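Local atomic coordinates of adenylation domain (Streptomyces sp., PDB entry 5N9X), a protein that belongs to the ANL superfamily of AMP-binding proteins, as an adenylation domain whose model holds adenosine-5'-triphosphate and threonine. Residues Gly17-Asp22 against Val179-Val184; Val449-Trp454 against Leu465-Thr470. One frame throughout, in Å; residues are numbered along the deposited sequence.

Contact 1 of 2, residues Gly17-Asp22 against Val179-Val184; sequences GATLVD and VRHGNV
Two helix starts meet here: the chain enters helix 20-30 just after Thr19, while strand 175-180 turns into helix 181-191 after Arg180, and the backbones come nearest at Thr19 and His181, with CA atoms 4.9 Å apart. The imidazole of His181 carries the contact. Its CG lies beside the backbone N (chi1 -81°), which sends the ring to the first turn of the other helix, where Leu20 N donates to His181 ND1 over 3.1 Å. The bond is nearly straight at 163°, though the donor sits somewhat out of the ring plane. ND1 must therefore be an unprotonated acceptor, a role histidine can fill in a buried place, and it satisfies an amide that the first turn of a helix leaves without a backbone partner. Thr19 is the N-cap and forms a capping box with Asp22: its short hydroxyl side chain reaches back through OG1 to accept from Asp22 N, and the Asp22 carboxylate accepts from Thr19 N through OD2, both over 3.1 Å. The two methyls of Leu20 meet the two of Val184, the side chains crossing at about a right angle, CD2 3.6 Å from Val184 CG1 and CD1 3.8 Å from Val184 CG2. Leu89 of helix 79-90 packs on His181, while Ala162 of strand 161-167, touching Leu20 and His181, and Trp219 and Val215 of helix 213-222, against Leu20 and Val184, continue this buried apolar contact.

Contact 2 of 2, residues Val449-Trp454 against Leu465-Thr470; sequences VDAVVW and LVCAYT
Strands 450-457 and 463-470 form an antiparallel beta hairpin in the C-terminal domain, and Trp454 and Val466, a hydrogen-bonded pair, lie side by side on one face of it. Trp454 CG occupies the crowded position between backbone N and carbonyl carbon (chi1 74°), which swings the indole over the partner strand. Val466 CG1, anti to its own backbone N, then rests on the six-membered ring in a CH-pi contact, 3.8 Å from the centroid and 23° off the normal. The small methyl of Ala468 suits the next place along, 4.2 Å from Trp454 CZ3, and Val521 of helix 518-528 packs on both Trp454 and Ala468. Trp454 NE1 donates to His456.

The other face carries Val453, whose two methyls divide their partners: CG1 meets Leu465 CD2 at 3.6 Å, while CG2 lies against Cys467 CB. Beta-branched valines suit the extended backbone, and helix 435-443 covers this side through Val438 on Val453 and Leu435 on Leu465. Strand 501-505 continues the sheet beyond 463-470. Of the backbone bonds between the strands, the shortest, from Val452 N to Ala468 O at 2.7 Å, is nearly straight at 169° and lies in the carbonyl plane.

Contacts 1 and 2 lie on opposite sides of the chain's centre, their own centres 40 Å apart and their nearest atoms about 26 Å apart, so neither touches the other. In sequence, contact 1 closes before contact 2 opens. The first joins the start of helix 20-30 to the turn from strand 175-180 into helix 181-191; the second is a local hairpin of the smaller C-terminal domain. Both stand back from the ligands: the side chain of Val184 is about 11 Å from the bound threonine and about 14 Å from ATP, and that of Val452 about 13 Å from ATP. The C-terminal domain nevertheless reaches the pocket through Lys515, which lines the threonine site.

Contact 1 of 2, residues Gly17-Asp22 against Val179-Val184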
loop_
_atom_site.group_PDB
_atom_site.type_symbol
_atom_site.label_atom_id
_atom_site.label_comp_id
_atom_site.label_asym_id
_atom_site.label_seq_id
_atom_site.Cartn_x
_atom_site.Cartn_y
_atom_site.Cartn_z
ATOM N N GLY A 17 7.265 -16.972 -15.010
ATOM C CA GLY A 17 6.239 -17.217 -16.011
ATOM C C GLY A 17 5.202 -16.117 -16.180
ATOM O O GLY A 17 5.353 -15.004 -15.687
ATOM N N ALA A 18 4.125 -16.448 -16.876
ATOM C CA ALA A 18 3.107 -15.477 -17.232
ATOM C C ALA A 18 2.223 -15.063 -16.049
ATOM O O ALA A 18 1.781 -13.917 -15.970
ATOM C CB ALA A 18 2.251 -16.041 -18.362
ATOM N N THR A 19 1.962 -15.988 -15.131
ATOM C CA THR A 19 0.992 -15.720 -14.075
ATOM C C THR A 19 1.570 -15.928 -12.661
ATOM O O THR A 19 2.686 -16.428 -12.498
ATOM C CB THR A 19 -0.255 -16.615 -14.264
ATOM O OG1 THR A 19 0.068 -17.956 -13.886
ATOM C CG2 THR A 19 -0.686 -16.613 -15.716
ATOM N N LEU A 20 0.799 -15.540 -11.649
ATOM C CA LEU A 20 1.178 -15.763 -10.257
ATOM C C LEU A 20 1.109 -17.269 -9.906
ATOM O O LEU A 20 1.925 -17.798 -9.154
ATOM C CB LEU A 20 0.277 -14.927 -9.328
ATOM C CG LEU A 20 0.418 -13.398 -9.473
ATOM C CD1 LEU A 20 -0.653 -12.629 -8.685
ATOM C CD2 LEU A 20 1.819 -12.912 -9.081
ATOM N N VAL A 21 0.140 -17.949 -10.487
ATOM C CA VAL A 21 0.007 -19.392 -10.353
ATOM C C VAL A 21 1.309 -20.075 -10.831
ATOM O O VAL A 21 1.852 -20.924 -10.142
ATOM C CB VAL A 21 -1.232 -19.888 -11.155
ATOM C CG1 VAL A 21 -1.198 -21.386 -11.380
ATOM C CG2 VAL A 21 -2.536 -19.437 -10.481
ATOM N N ASP A 22 1.810 -19.661 -11.997
ATOM C CA ASP A 22 3.059 -20.167 -12.540
ATOM C C ASP A 22 4.201 -19.940 -11.551
ATOM O O ASP A 22 4.984 -20.859 -11.265
ATOM C CB ASP A 22 3.414 -19.486 -13.875
ATOM C CG ASP A 22 2.466 -19.849 -15.028
ATOM O OD1 ASP A 22 1.945 -20.990 -15.077
ATOM O OD2 ASP A 22 2.285 -18.970 -15.913
ATOM N N VAL A 179 -6.385 -5.811 -10.791
ATOM C CA VAL A 179 -4.999 -5.975 -11.231
ATOM C C VAL A 179 -4.788 -7.369 -11.801
ATOM O O VAL A 179 -5.068 -8.373 -11.121
ATOM C CB VAL A 179 -4.019 -5.722 -10.071
ATOM C CG1 VAL A 179 -2.582 -6.018 -10.473
ATOM C CG2 VAL A 179 -4.177 -4.300 -9.581
ATOM N N ARG A 180 -4.306 -7.429 -13.041
ATOM C CA ARG A 180 -4.080 -8.713 -13.730
ATOM C C ARG A 180 -2.770 -9.445 -13.376
ATOM O O ARG A 180 -1.803 -8.832 -12.934
ATOM C CB ARG A 180 -4.130 -8.492 -15.240
ATOM C CG ARG A 180 -5.520 -8.179 -15.745
ATOM C CD ARG A 180 -5.482 -7.232 -16.926
ATOM N NE ARG A 180 -6.627 -7.455 -17.813
ATOM C CZ ARG A 180 -6.594 -7.303 -19.138
ATOM N NH1 ARG A 180 -5.477 -6.900 -19.736
ATOM N NH2 ARG A 180 -7.679 -7.548 -19.866
ATOM N N HIS A 181 -2.771 -10.761 -13.572
ATOM C CA HIS A 181 -1.605 -11.610 -13.359
ATOM C C HIS A 181 -0.364 -11.034 -14.031
ATOM O O HIS A 181 0.674 -10.887 -13.394
ATOM C CB HIS A 181 -1.888 -13.033 -13.873
ATOM C CG HIS A 181 -2.666 -13.878 -12.909
ATOM N ND1 HIS A 181 -2.076 -14.539 -11.847
ATOM C CD2 HIS A 181 -3.987 -14.174 -12.851
ATOM C CE1 HIS A 181 -3.005 -15.193 -11.171
ATOM N NE2 HIS A 181 -4.174 -14.987 -11.757
ATOM N N GLY A 182 -0.477 -10.705 -15.315
ATOM C CA GLY A 182 0.582 -10.041 -16.053
ATOM C C GLY A 182 0.997 -8.692 -15.500
ATOM O O GLY A 182 2.162 -8.297 -15.623
ATOM N N ASN A 183 0.070 -7.959 -14.890
ATOM C CA ASN A 183 0.487 -6.751 -14.182
ATOM C C ASN A 183 1.451 -7.124 -13.044
ATOM O O ASN A 183 2.580 -6.621 -12.998
ATOM C CB ASN A 183 -0.695 -5.958 -13.612
ATOM C CG ASN A 183 -1.658 -5.429 -14.681
ATOM O OD1 ASN A 183 -2.851 -5.449 -14.471
ATOM N ND2 ASN A 183 -1.134 -4.908 -15.789
ATOM N N VAL A 184 1.024 -8.017 -12.143
ATOM C CA VAL A 184 1.907 -8.407 -11.049
ATOM C C VAL A 184 3.220 -9.067 -11.494
ATOM O O VAL A 184 4.283 -8.761 -10.936
ATOM C CB VAL A 184 1.251 -9.380 -10.042
ATOM C CG1 VAL A 184 2.067 -9.367 -8.760
ATOM C CG2 VAL A 184 -0.163 -8.979 -9.726
#

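Contact 2 of 2, residues Val449-Trp454 against Leu465-Thr470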
loop_
_atom_site.group_PDB
_atom_site.type_symbol
_atom_site.label_atom_id
_atom_site.label_comp_id
_atom_site.label_asym_id
_atom_site.label_seq_id
_atom_site.Cartn_x
_atom_site.Cartn_y
_atom_site.Cartn_z
ATOM N N VAL A 449 3.599 14.522 16.842
ATOM C CA VAL A 449 3.846 13.412 15.918
ATOM C C VAL A 449 3.254 13.679 14.532
ATOM O O VAL A 449 3.986 13.742 13.553
ATOM C CB VAL A 449 3.278 12.063 16.449
ATOM C CG1 VAL A 449 3.919 10.894 15.710
ATOM C CG2 VAL A 449 3.552 11.909 17.931
ATOM N N ASP A 450 1.937 13.836 14.443
ATOM C CA ASP A 450 1.291 13.868 13.134
ATOM C C ASP A 450 0.252 14.966 12.986
ATOM O O ASP A 450 -0.369 15.382 13.964
ATOM C CB ASP A 450 0.631 12.515 12.857
ATOM C CG ASP A 450 0.814 12.061 11.431
ATOM O OD1 ASP A 450 0.838 12.916 10.509
ATOM O OD2 ASP A 450 0.955 10.833 11.237
ATOM N N ALA A 451 0.038 15.412 11.752
ATOM C CA ALA A 451 -0.950 16.451 11.478
ATOM C C ALA A 451 -1.727 16.212 10.174
ATOM O O ALA A 451 -1.180 15.707 9.206
ATOM C CB ALA A 451 -0.263 17.811 11.435
ATOM N N VAL A 452 -3.003 16.593 10.164
ATOM C CA VAL A 452 -3.821 16.618 8.950
ATOM C C VAL A 452 -4.411 18.016 8.795
ATOM O O VAL A 452 -5.106 18.497 9.694
ATOM C CB VAL A 452 -4.954 15.583 9.003
ATOM C CG1 VAL A 452 -5.899 15.721 7.798
ATOM C CG2 VAL A 452 -4.387 14.191 9.101
ATOM N N VAL A 453 -4.123 18.673 7.677
ATOM C CA VAL A 453 -4.603 20.030 7.468
ATOM C C VAL A 453 -5.519 20.049 6.258
ATOM O O VAL A 453 -5.152 19.528 5.202
ATOM C CB VAL A 453 -3.444 21.036 7.251
ATOM C CG1 VAL A 453 -3.994 22.435 6.978
ATOM C CG2 VAL A 453 -2.502 21.055 8.441
ATOM N N TRP A 454 -6.712 20.623 6.396
ATOM C CA TRP A 454 -7.609 20.727 5.240
ATOM C C TRP A 454 -8.479 21.989 5.242
ATOM O O TRP A 454 -8.553 22.706 6.233
ATOM C CB TRP A 454 -8.500 19.475 5.142
ATOM C CG TRP A 454 -9.592 19.381 6.147
ATOM C CD1 TRP A 454 -10.934 19.574 5.936
ATOM C CD2 TRP A 454 -9.450 19.042 7.526
ATOM N NE1 TRP A 454 -11.631 19.372 7.105
ATOM C CE2 TRP A 454 -10.747 19.048 8.096
ATOM C CE3 TRP A 454 -8.349 18.747 8.343
ATOM C CZ2 TRP A 454 -10.970 18.760 9.441
ATOM C CZ3 TRP A 454 -8.565 18.466 9.677
ATOM C CH2 TRP A 454 -9.867 18.478 10.220
ATOM N N LEU A 465 -9.292 27.041 6.763
ATOM C CA LEU A 465 -8.187 26.146 7.090
ATOM C C LEU A 465 -8.267 25.570 8.500
ATOM O O LEU A 465 -8.345 26.310 9.484
ATOM C CB LEU A 465 -6.861 26.879 6.944
ATOM C CG LEU A 465 -5.981 26.514 5.756
ATOM C CD1 LEU A 465 -4.569 27.026 5.974
ATOM C CD2 LEU A 465 -6.000 25.019 5.567
ATOM N N VAL A 466 -8.203 24.247 8.586
ATOM C CA VAL A 466 -8.356 23.542 9.850
ATOM C C VAL A 466 -7.233 22.510 9.989
ATOM O O VAL A 466 -6.677 22.056 8.989
ATOM C CB VAL A 466 -9.771 22.899 9.927
ATOM C CG1 VAL A 466 -9.871 21.862 11.002
ATOM C CG2 VAL A 466 -10.799 23.978 10.158
ATOM N N CYS A 467 -6.861 22.199 11.226
ATOM C CA CYS A 467 -5.839 21.198 11.492
ATOM C C CYS A 467 -6.241 20.242 12.600
ATOM O O CYS A 467 -6.689 20.667 13.666
ATOM C CB CYS A 467 -4.510 21.856 11.863
ATOM S SG CYS A 467 -3.264 20.677 12.459
ATOM N N ALA A 468 -6.072 18.950 12.347
ATOM C CA ALA A 468 -6.041 17.987 13.442
ATOM C C ALA A 468 -4.592 17.486 13.609
ATOM O O ALA A 468 -3.827 17.371 12.637
ATOM C CB ALA A 468 -6.996 16.838 13.196
ATOM N N TYR A 469 -4.208 17.207 14.842
ATOM C CA TYR A 469 -2.844 16.785 15.111
ATOM C C TYR A 469 -2.781 15.897 16.358
ATOM O O TYR A 469 -3.662 15.946 17.215
ATOM C CB TYR A 469 -1.926 18.006 15.290
ATOM C CG TYR A 469 -2.227 18.744 16.577
ATOM C CD1 TYR A 469 -3.361 19.538 16.693
ATOM C CD2 TYR A 469 -1.403 18.612 17.685
ATOM C CE1 TYR A 469 -3.650 20.196 17.857
ATOM C CE2 TYR A 469 -1.685 19.265 18.860
ATOM C CZ TYR A 469 -2.806 20.058 18.940
ATOM O OH TYR A 469 -3.086 20.716 20.115
ATOM N N THR A 470 -1.706 15.126 16.467
ATOM C CA THR A 470 -1.523 14.214 17.590
ATOM C C THR A 470 -0.217 14.499 18.319
ATOM O O THR A 470 0.710 15.061 17.738
ATOM C CB THR A 470 -1.534 12.745 17.119
ATOM O OG1 THR A 470 -0.680 12.608 15.980
ATOM C CG2 THR A 470 -2.951 12.333 16.710
#